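Local coordinates for protein alpha-1,6-mannanase (Bacteroides thetaiotaomicron, PDB 4V1S) that probably hydrolyses alpha-1,6-mannosidic linkages in mannans, as a glycoside hydrolase of family 76, at residues D139-E144 with Y188-F193; Q199-C204 with W248-V253. All coordinates share one frame; numbering follows the deposited sequence.

Interaction 1: residues D139-E144 with Y188-F193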
ATOM      1  N   ASP A 139       3.494  18.586   7.595  1.00 13.27           N
ATOM      2  CA  ASP A 139       3.489  18.453   6.138  1.00 12.94           C
ATOM      3  C   ASP A 139       2.665  17.210   5.874  1.00 13.79           C
ATOM      4  O   ASP A 139       3.120  16.090   6.139  1.00 13.64           O
ATOM      5  CB  ASP A 139       4.927  18.321   5.621  1.00 14.03           C
ATOM      6  CG  ASP A 139       5.077  18.591   4.127  1.00 19.30           C
ATOM      7  OD1 ASP A 139       4.147  19.120   3.458  1.00 21.49           O
ATOM      8  OD2 ASP A 139       6.184  18.286   3.600  1.00 26.43           O
ATOM      9  N   ARG A 140       1.431  17.411   5.394  1.00 12.44           N
ATOM     10  CA  ARG A 140       0.487  16.282   5.278  1.00 11.38           C
ATOM     11  C   ARG A 140       0.063  16.003   3.849  1.00 12.00           C
ATOM     12  O   ARG A 140      -0.007  16.941   3.030  1.00 12.64           O
ATOM     13  CB  ARG A 140      -0.727  16.485   6.170  1.00 11.77           C
ATOM     14  CG  ARG A 140      -0.366  16.741   7.629  1.00 13.00           C
ATOM     15  CD  ARG A 140      -1.546  16.647   8.556  1.00 12.07           C
ATOM     16  NE  ARG A 140      -2.487  17.754   8.335  1.00 11.48           N
ATOM     17  CZ  ARG A 140      -3.521  18.020   9.134  1.00 12.61           C
ATOM     18  NH1 ARG A 140      -3.749  17.284  10.200  1.00 13.80           N
ATOM     19  NH2 ARG A 140      -4.317  19.052   8.892  1.00 13.96           N
ATOM     20  N   PHE A 141      -0.130  14.705   3.573  1.00 10.84           N
ATOM     21  CA  PHE A 141      -0.398  14.154   2.246  1.00 13.00           C
ATOM     22  C   PHE A 141      -1.645  13.318   2.270  1.00 11.30           C
ATOM     23  O   PHE A 141      -1.818  12.479   3.146  1.00 11.74           O
ATOM     24  CB  PHE A 141       0.811  13.318   1.793  1.00 12.03           C
ATOM     25  CG  PHE A 141       2.055  14.156   1.623  1.00 15.15           C
ATOM     26  CD1 PHE A 141       2.804  14.548   2.748  1.00 13.53           C
ATOM     27  CD2 PHE A 141       2.435  14.605   0.389  1.00 14.19           C
ATOM     28  CE1 PHE A 141       3.939  15.318   2.614  1.00 16.51           C
ATOM     29  CE2 PHE A 141       3.561  15.414   0.252  1.00 18.11           C
ATOM     30  CZ  PHE A 141       4.289  15.781   1.369  1.00 20.06           C
ATOM     31  N   TYR A 142      -2.515  13.549   1.296  1.00 10.28           N
ATOM     32  CA  TYR A 142      -3.797  12.868   1.302  1.00  9.74           C
ATOM     33  C   TYR A 142      -3.587  11.385   0.973  1.00 10.62           C
ATOM     34  O   TYR A 142      -4.307  10.549   1.504  1.00 11.64           O
ATOM     35  CB  TYR A 142      -4.806  13.556   0.368  1.00  9.36           C
ATOM     36  CG  TYR A 142      -5.091  14.983   0.780  1.00 11.67           C
ATOM     37  CD1 TYR A 142      -5.868  15.257   1.889  1.00 12.59           C
ATOM     38  CD2 TYR A 142      -4.542  16.064   0.096  1.00 11.93           C
ATOM     39  CE1 TYR A 142      -6.125  16.575   2.288  1.00 11.25           C
ATOM     40  CE2 TYR A 142      -4.796  17.374   0.503  1.00 13.24           C
ATOM     41  CZ  TYR A 142      -5.600  17.615   1.600  1.00 12.22           C
ATOM     42  OH  TYR A 142      -5.880  18.906   2.022  1.00 12.91           O
ATOM     43  N   ASP A 143      -2.590  11.066   0.147  1.00 10.65           N
ATOM     44  CA  ASP A 143      -2.291   9.674  -0.148  1.00 10.03           C
ATOM     45  C   ASP A 143      -1.743   8.914   1.065  1.00  9.53           C
ATOM     46  O   ASP A 143      -2.223   7.826   1.368  1.00 10.14           O
ATOM     47  CB  ASP A 143      -1.414   9.487  -1.397  1.00 12.05           C
ATOM     48  CG  ASP A 143      -0.045  10.127  -1.277  1.00 11.68           C
ATOM     49  OD1 ASP A 143       0.133  11.041  -0.445  1.00 14.17           O
ATOM     50  OD2 ASP A 143       0.872   9.738  -2.043  1.00 16.61           O
ATOM     51  N   GLU A 144      -0.790   9.514   1.784  1.00 10.50           N
ATOM     52  CA  GLU A 144      -0.199   8.848   2.945  1.00 10.69           C
ATOM     53  C   GLU A 144      -1.301   8.462   3.938  1.00 11.21           C
ATOM     54  O   GLU A 144      -1.257   7.391   4.546  1.00  9.91           O
ATOM     55  CB  GLU A 144       0.836   9.732   3.649  1.00 11.56           C
ATOM     56  CG  GLU A 144       2.103   9.910   2.857  1.00 12.09           C
ATOM     57  CD  GLU A 144       3.115  10.842   3.504  1.00 11.00           C
ATOM     58  OE1 GLU A 144       2.773  11.532   4.492  1.00 12.78           O
ATOM     59  OE2 GLU A 144       4.268  10.923   2.961  1.00 13.13           O
ATOM     60  N   TYR A 188      -6.368  16.194  -4.126  1.00 13.12           N
ATOM     61  CA  TYR A 188      -5.054  16.771  -4.238  1.00 12.49           C
ATOM     62  C   TYR A 188      -3.994  15.814  -3.737  1.00 10.95           C
ATOM     63  O   TYR A 188      -4.239  15.019  -2.838  1.00 12.61           O
ATOM     64  CB  TYR A 188      -4.947  18.074  -3.434  1.00 12.81           C
ATOM     65  CG  TYR A 188      -5.913  19.142  -3.834  1.00 13.74           C
ATOM     66  CD1 TYR A 188      -5.661  19.981  -4.921  1.00 13.71           C
ATOM     67  CD2 TYR A 188      -7.091  19.306  -3.125  1.00 13.23           C
ATOM     68  CE1 TYR A 188      -6.576  20.955  -5.275  1.00 14.22           C
ATOM     69  CE2 TYR A 188      -7.999  20.278  -3.477  1.00 15.22           C
ATOM     70  CZ  TYR A 188      -7.733  21.090  -4.550  1.00 13.14           C
ATOM     71  OH  TYR A 188      -8.640  22.048  -4.888  1.00 14.54           O
ATOM     72  N   PHE A 189      -2.773  15.939  -4.260  1.00 11.43           N
ATOM     73  CA  PHE A 189      -1.692  15.179  -3.694  1.00 12.70           C
ATOM     74  C   PHE A 189      -1.450  15.508  -2.236  1.00 11.98           C
ATOM     75  O   PHE A 189      -1.303  14.608  -1.430  1.00 16.76           O
ATOM     76  CB  PHE A 189      -0.414  15.469  -4.489  1.00 12.58           C
ATOM     77  CG  PHE A 189       0.777  14.638  -4.088  1.00 15.82           C
ATOM     78  CD1 PHE A 189       0.690  13.250  -4.029  1.00 19.04           C
ATOM     79  CD2 PHE A 189       1.972  15.253  -3.704  1.00 19.77           C
ATOM     80  CE1 PHE A 189       1.775  12.496  -3.631  1.00 22.63           C
ATOM     81  CE2 PHE A 189       3.077  14.492  -3.322  1.00 21.99           C
ATOM     82  CZ  PHE A 189       2.972  13.112  -3.273  1.00 23.46           C
ATOM     83  N   GLN A 190      -1.378  16.812  -1.932  1.00 11.49           N
ATOM     84  CA  GLN A 190      -0.941  17.242  -0.624  1.00 12.97           C
ATOM     85  C   GLN A 190      -1.622  18.526  -0.122  1.00 12.71           C
ATOM     86  O   GLN A 190      -2.278  19.265  -0.886  1.00 14.53           O
ATOM     87  CB  GLN A 190       0.536  17.406  -0.595  1.00 13.66           C
ATOM     88  CG  GLN A 190       1.030  18.625  -1.328  1.00 15.05           C
ATOM     89  CD  GLN A 190       2.546  18.688  -1.335  1.00 19.87           C
ATOM     90  OE1 GLN A 190       3.212  18.698  -0.284  1.00 24.42           O
ATOM     91  NE2 GLN A 190       3.097  18.720  -2.516  1.00 21.80           N
ATOM     92  N   GLU A 191      -1.494  18.738   1.176  1.00 14.33           N
ATOM     93  CA  GLU A 191      -2.244  19.780   1.885  1.00 13.42           C
ATOM     94  C   GLU A 191      -1.571  21.131   1.692  1.00 16.12           C
ATOM     95  O   GLU A 191      -2.248  22.167   1.591  1.00 18.22           O
ATOM     96  CB  GLU A 191      -2.333  19.441   3.370  1.00 15.14           C
ATOM     97  CG  GLU A 191      -3.097  20.458   4.202  1.00 13.76           C
ATOM     98  CD  GLU A 191      -3.126  20.067   5.669  1.00 15.04           C
ATOM     99  OE1 GLU A 191      -2.058  19.620   6.210  1.00 16.17           O
ATOM    100  OE2 GLU A 191      -4.206  20.224   6.276  1.00 14.84           O
ATOM    101  N   THR A 192      -0.235  21.102   1.631  1.00 15.92           N
ATOM    102  CA  THR A 192       0.577  22.312   1.535  1.00 17.51           C
ATOM    103  C   THR A 192       1.536  22.198   0.346  1.00 16.57           C
ATOM    104  O   THR A 192       2.644  21.693   0.467  1.00 20.91           O
ATOM    105  CB  THR A 192       1.364  22.551   2.857  1.00 16.20           C
ATOM    106  OG1 THR A 192       0.464  22.504   3.975  1.00 18.78           O
ATOM    107  CG2 THR A 192       2.059  23.901   2.821  1.00 20.62           C
ATOM    108  N   PHE A 193       1.089  22.649  -0.820  1.00 20.79           N
ATOM    109  CA  PHE A 193       1.935  22.587  -2.010  1.00 20.61           C
ATOM    110  C   PHE A 193       3.046  23.610  -1.883  1.00 22.95           C
ATOM    111  O   PHE A 193       2.799  24.760  -1.524  1.00 24.96           O
ATOM    112  CB  PHE A 193       1.138  22.840  -3.287  1.00 22.39           C
ATOM    113  CG  PHE A 193       0.328  21.657  -3.745  1.00 20.37           C
ATOM    114  CD1 PHE A 193       0.917  20.620  -4.456  1.00 24.67           C
ATOM    115  CD2 PHE A 193      -1.031  21.576  -3.457  1.00 19.08           C
ATOM    116  CE1 PHE A 193       0.173  19.528  -4.880  1.00 22.45           C
ATOM    117  CE2 PHE A 193      -1.776  20.493  -3.889  1.00 21.50           C
ATOM    118  CZ  PHE A 193      -1.162  19.457  -4.609  1.00 17.75           C
TER
HETATM  119  O   HOH W   1       1.635  18.958   2.318  1.00 16.33           O
HETATM  120  O   HOH W   2       4.985  20.823   1.708  1.00 36.37           O
HETATM  121  O   HOH W   3       0.423  20.173   5.477  1.00 15.03           O
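At the start of helix 142-159, Phe141, the N-cap residue, faces Gln190 of the loop 188-193 across a single backbone bridge. Glu191 N donates to Arg140 O at 3.0 Å and Tyr142 N to Phe189 O at 3.2 Å, pinning the loop to the chain just before and just inside the helix. The side chains of Arg140 and Glu191 then close a side-on salt bridge: NE meets OE1 at 2.9 Å and NH2 meets OE2 at 2.9 Å, each nitrogen gripping its own oxygen. The bend at chi3 (-69°) sets NE toward the carboxylate, whose plane is turned 32° from that of the guanidinium. A water bound to OE1 also joins Arg140 N and Thr192 OG1, while Arg140 NH1 reaches Ile124 O. An alanine in place of Arg140 would probably leave the Glu191 carboxylate without its charged mate and freer to turn, and the Ile124 carbonyl without this donor. The rings of Phe141 and Phe189 form an offset edge-to-face pair with planes at 71°, the edge of Phe141 turned to the face of Phe189 and CE2 lying 3.7 Å from Phe189 CE2. Asp143 OD2 comes within 3.3 Å of Phe189 CE1 and is hydrogen-bonded to a bound glycerol. The Tyr142 ring, stacked on Phe174, brings CD2 to 3.1 Å from Tyr188 O. The contact thus ties this loop to a helix start, in a fold consistent with the (alpha/alpha)6 barrel of family 76.

Interaction 2: residues Q199-C204 with W248-V253. With GOL (glycerol), chain C.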
ATOM      1  N   GLN A 199      -1.969  19.743  -8.052  1.00 17.87           N
ATOM      2  CA  GLN A 199      -2.385  18.618  -8.875  1.00 16.19           C
ATOM      3  C   GLN A 199      -3.233  17.655  -8.073  1.00 15.21           C
ATOM      4  O   GLN A 199      -3.164  17.630  -6.834  1.00 17.16           O
ATOM      5  CB  GLN A 199      -1.158  17.903  -9.455  1.00 17.84           C
ATOM      6  CG  GLN A 199      -0.193  17.391  -8.396  1.00 19.25           C
ATOM      7  CD  GLN A 199       1.103  16.923  -8.985  1.00 21.09           C
ATOM      8  OE1 GLN A 199       2.014  17.727  -9.287  1.00 28.89           O
ATOM      9  NE2 GLN A 199       1.205  15.625  -9.173  1.00 17.39           N
ATOM     10  N   LYS A 200      -4.027  16.875  -8.806  1.00 13.86           N
ATOM     11  CA  LYS A 200      -4.838  15.793  -8.255  1.00 12.46           C
ATOM     12  C   LYS A 200      -4.370  14.482  -8.866  1.00 12.87           C
ATOM     13  O   LYS A 200      -4.055  14.409 -10.044  1.00 16.48           O
ATOM     14  CB  LYS A 200      -6.344  16.036  -8.486  1.00 14.27           C
ATOM     15  CG  LYS A 200      -6.830  17.270  -7.750  1.00 14.97           C
ATOM     16  CD  LYS A 200      -8.332  17.386  -7.775  1.00 14.73           C
ATOM     17  CE  LYS A 200      -8.828  18.432  -6.777  1.00 13.90           C
ATOM     18  NZ  LYS A 200     -10.311  18.355  -6.606  1.00 15.13           N
ATOM     19  N   ASN A 201      -4.313  13.451  -8.037  1.00 11.55           N
ATOM     20  CA  ASN A 201      -3.465  12.277  -8.298  1.00 13.19           C
ATOM     21  C   ASN A 201      -4.237  10.961  -8.177  1.00 11.60           C
ATOM     22  O   ASN A 201      -5.069  10.777  -7.283  1.00 11.17           O
ATOM     23  CB  ASN A 201      -2.260  12.273  -7.319  1.00 13.74           C
ATOM     24  CG  ASN A 201      -1.371  13.479  -7.507  1.00 14.36           C
ATOM     25  OD1 ASN A 201      -0.198  13.362  -7.913  1.00 19.33           O
ATOM     26  ND2 ASN A 201      -1.929  14.647  -7.258  1.00 13.58           N
ATOM     27  N   THR A 202      -3.971  10.065  -9.118  1.00 10.61           N
ATOM     28  CA  THR A 202      -4.588   8.778  -9.123  1.00 11.46           C
ATOM     29  C   THR A 202      -4.382   8.061  -7.796  1.00 11.42           C
ATOM     30  O   THR A 202      -5.322   7.475  -7.287  1.00 12.05           O
ATOM     31  CB  THR A 202      -4.040   7.921 -10.271  1.00 13.68           C
ATOM     32  OG1 THR A 202      -4.282   8.601 -11.503  1.00 14.81           O
ATOM     33  CG2 THR A 202      -4.711   6.560 -10.273  1.00 13.38           C
ATOM     34  N   ILE A 203      -3.184   8.134  -7.235  1.00 11.04           N
ATOM     35  CA  ILE A 203      -2.924   7.374  -6.011  1.00 10.52           C
ATOM     36  C   ILE A 203      -3.844   7.858  -4.892  1.00 11.16           C
ATOM     37  O   ILE A 203      -4.334   7.046  -4.108  1.00 11.35           O
ATOM     38  CB  ILE A 203      -1.445   7.355  -5.581  1.00 11.30           C
ATOM     39  CG1 ILE A 203      -1.236   6.385  -4.400  1.00 11.04           C
ATOM     40  CG2 ILE A 203      -0.924   8.750  -5.260  1.00 12.30           C
ATOM     41  CD1 ILE A 203      -1.594   4.939  -4.713  1.00 12.31           C
ATOM     42  N   CYS A 204      -4.086   9.168  -4.824  1.00 10.42           N
ATOM     43  CA  CYS A 204      -5.016   9.695  -3.844  1.00 10.16           C
ATOM     44  C   CYS A 204      -6.443   9.174  -4.049  1.00 10.89           C
ATOM     45  O   CYS A 204      -7.064   8.764  -3.080  1.00 11.29           O
ATOM     46  CB  CYS A 204      -4.993  11.216  -3.854  1.00 12.86           C
ATOM     47  SG  CYS A 204      -3.366  11.887  -3.518  1.00 13.57           S
ATOM     48  N   TRP A 248      -3.061   6.849 -15.752  1.00 14.79           N
ATOM     49  CA  TRP A 248      -2.126   7.963 -15.747  1.00 14.85           C
ATOM     50  C   TRP A 248      -1.882   8.398 -14.294  1.00 13.19           C
ATOM     51  O   TRP A 248      -2.536   7.926 -13.381  1.00 14.91           O
ATOM     52  CB  TRP A 248      -2.658   9.120 -16.608  1.00 15.13           C
ATOM     53  CG  TRP A 248      -2.769   8.749 -18.064  1.00 15.28           C
ATOM     54  CD1 TRP A 248      -1.832   8.106 -18.805  1.00 16.70           C
ATOM     55  CD2 TRP A 248      -3.869   9.010 -18.954  1.00 18.09           C
ATOM     56  NE1 TRP A 248      -2.273   7.941 -20.098  1.00 16.80           N
ATOM     57  CE2 TRP A 248      -3.526   8.471 -20.207  1.00 16.40           C
ATOM     58  CE3 TRP A 248      -5.117   9.628 -18.807  1.00 20.61           C
ATOM     59  CZ2 TRP A 248      -4.376   8.563 -21.330  1.00 18.66           C
ATOM     60  CZ3 TRP A 248      -5.963   9.702 -19.897  1.00 21.07           C
ATOM     61  CH2 TRP A 248      -5.598   9.164 -21.144  1.00 22.27           C
ATOM     62  N   ASP A 249      -0.911   9.272 -14.088  1.00 12.29           N
ATOM     63  CA  ASP A 249      -0.458   9.619 -12.738  1.00 13.22           C
ATOM     64  C   ASP A 249      -1.242  10.743 -12.060  1.00 14.18           C
ATOM     65  O   ASP A 249      -1.600  10.629 -10.895  1.00 14.71           O
ATOM     66  CB  ASP A 249       1.027   9.996 -12.725  1.00 15.72           C
ATOM     67  CG  ASP A 249       1.600   9.995 -11.323  1.00 14.53           C
ATOM     68  OD1 ASP A 249       1.551   8.942 -10.705  1.00 14.40           O
ATOM     69  OD2 ASP A 249       2.095  11.034 -10.851  1.00 19.06           O
ATOM     70  N   ALA A 250      -1.507  11.827 -12.784  1.00 13.61           N
ATOM     71  CA  ALA A 250      -2.038  13.026 -12.147  1.00 14.99           C
ATOM     72  C   ALA A 250      -2.566  13.987 -13.189  1.00 15.05           C
ATOM     73  O   ALA A 250      -2.222  13.887 -14.366  1.00 16.82           O
ATOM     74  CB  ALA A 250      -0.960  13.704 -11.328  1.00 16.17           C
ATOM     75  N   LYS A 251      -3.411  14.902 -12.734  1.00 14.71           N
ATOM     76  CA  LYS A 251      -3.947  15.971 -13.569  1.00 16.37           C
ATOM     77  C   LYS A 251      -3.620  17.304 -12.888  1.00 15.71           C
ATOM     78  O   LYS A 251      -3.870  17.480 -11.701  1.00 16.68           O
ATOM     79  CB  LYS A 251      -5.445  15.801 -13.777  1.00 17.02           C
ATOM     80  CG  LYS A 251      -6.050  16.740 -14.796  1.00 19.14           C
ATOM     81  CD  LYS A 251      -7.452  16.279 -15.125  1.00 23.16           C
ATOM     82  CE  LYS A 251      -8.190  17.207 -16.055  1.00 30.07           C
ATOM     83  NZ  LYS A 251      -7.995  16.760 -17.440  1.00 37.37           N
ATOM     84  N   MET A 252      -3.023  18.213 -13.663  1.00 17.35           N
ATOM     85  CA  MET A 252      -2.573  19.515 -13.161  1.00 18.86           C
ATOM     86  C   MET A 252      -3.744  20.472 -13.050  1.00 16.47           C
ATOM     87  O   MET A 252      -4.570  20.576 -13.949  1.00 20.01           O
ATOM     88  CB  MET A 252      -1.525  20.131 -14.086  1.00 22.24           C
ATOM     89  CG  MET A 252      -0.294  19.272 -14.321  1.00 24.87           C
ATOM     90  SD  MET A 252       0.592  18.861 -12.800  1.00 25.26           S
ATOM     91  CE  MET A 252       0.355  17.094 -12.734  1.00 23.06           C
ATOM     92  N   VAL A 253      -3.824  21.165 -11.929  1.00 17.40           N
ATOM     93  CA  VAL A 253      -4.940  22.075 -11.701  1.00 19.32           C
ATOM     94  C   VAL A 253      -4.890  23.317 -12.596  1.00 20.90           C
ATOM     95  O   VAL A 253      -5.929  23.792 -13.056  1.00 26.77           O
ATOM     96  CB  VAL A 253      -5.015  22.451 -10.211  1.00 21.14           C
ATOM     97  CG1 VAL A 253      -5.892  23.670  -9.976  1.00 21.58           C
ATOM     98  CG2 VAL A 253      -5.512  21.260  -9.409  1.00 20.03           C
TER
HETATM   99  C1  GOL C 400       3.121  11.843  -6.794  0.50 28.23           C
HETATM  100  O1  GOL C 400       4.378  11.469  -6.216  0.50 31.61           O
HETATM  101  C2  GOL C 400       2.350  10.598  -7.231  0.50 27.56           C
HETATM  102  O2  GOL C 400       1.285  10.992  -8.101  0.50 23.48           O
HETATM  103  C3  GOL C 400       3.299   9.621  -7.930  0.50 24.50           C
HETATM  104  O3  GOL C 400       2.615   8.430  -8.355  0.50 21.54           O
HETATM  105  O   HOH W   4       2.578  13.794 -10.996  1.00 30.29           O
HETATM  106  O   HOH W   5      -0.782   9.175  -8.619  1.00 13.56           O
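Strands 199-201 and 250-252 run antiparallel, their axes 4.6 Å apart at 165°, with Lys200 and Lys251 as the hydrogen-bonded pair: Lys200 N donates to Lys251 O at 3.0 Å and Lys251 N to Lys200 O at 2.8 Å. Hydrogen bonding between the segments continues into the start of helix 202-219, since Thr202 N donates to Asp249 O and the hydroxyl OG1 donates to Trp248 O at 2.7 Å, one residue gripping two successive carbonyls. Gln199, Asn201, Ala250 and Met252 share one face of the sheet. There Gln199 and Met252 lie side by side, the bent thioether bringing CE to 3.7 Å from Gln199 CB, while Gln199 NE2 donates to Asn201 OD1 at 2.9 Å, with both atoms close to Ala250 CB. Asp249 and Ala250 form a classic beta bulge opposite Asn259 of the next strand, in the small curled sheet that connects helices of this family 76 enzyme. Chi1 of -165° puts Asp249 CG anti to the backbone N; the carboxylate and Asn201 OD1 both meet a glycerol, probably from the crystallisation liquor. Glycerol O3 donates to Asp249 OD1 at 2.6 Å. Glycerol O2 lies near both Asn201 OD1, at 2.8 Å, and Asp249 OD2, and its proton could go to either. A water links Gln199 NE2 to Asp249 OD2. On the other face, Lys200 runs away to a salt bridge with Asp180.

Interaction 1 closes before interaction 2 opens along the chain, and their centres lie about 12 Å apart on the same side of the molecule. They touch directly: Phe189 N lies 3.1 Å from Gln199 O, a probable hydrogen bond. Phe189 CB also packs on Asn201 ND2 at 3.3 Å, so the loop 188-193 lies between helix 142-159 and the strand 199-201. Each contact includes the first turn of a helix, 142-159 in one and 202-219 in the other, and Ile203 and Cys204 touch Asp143. A glycerol, probably from the crystallisation liquor, is hydrogen-bonded at each contact, by Asp143 and by Asp249; any link to substrate binding remains an inference.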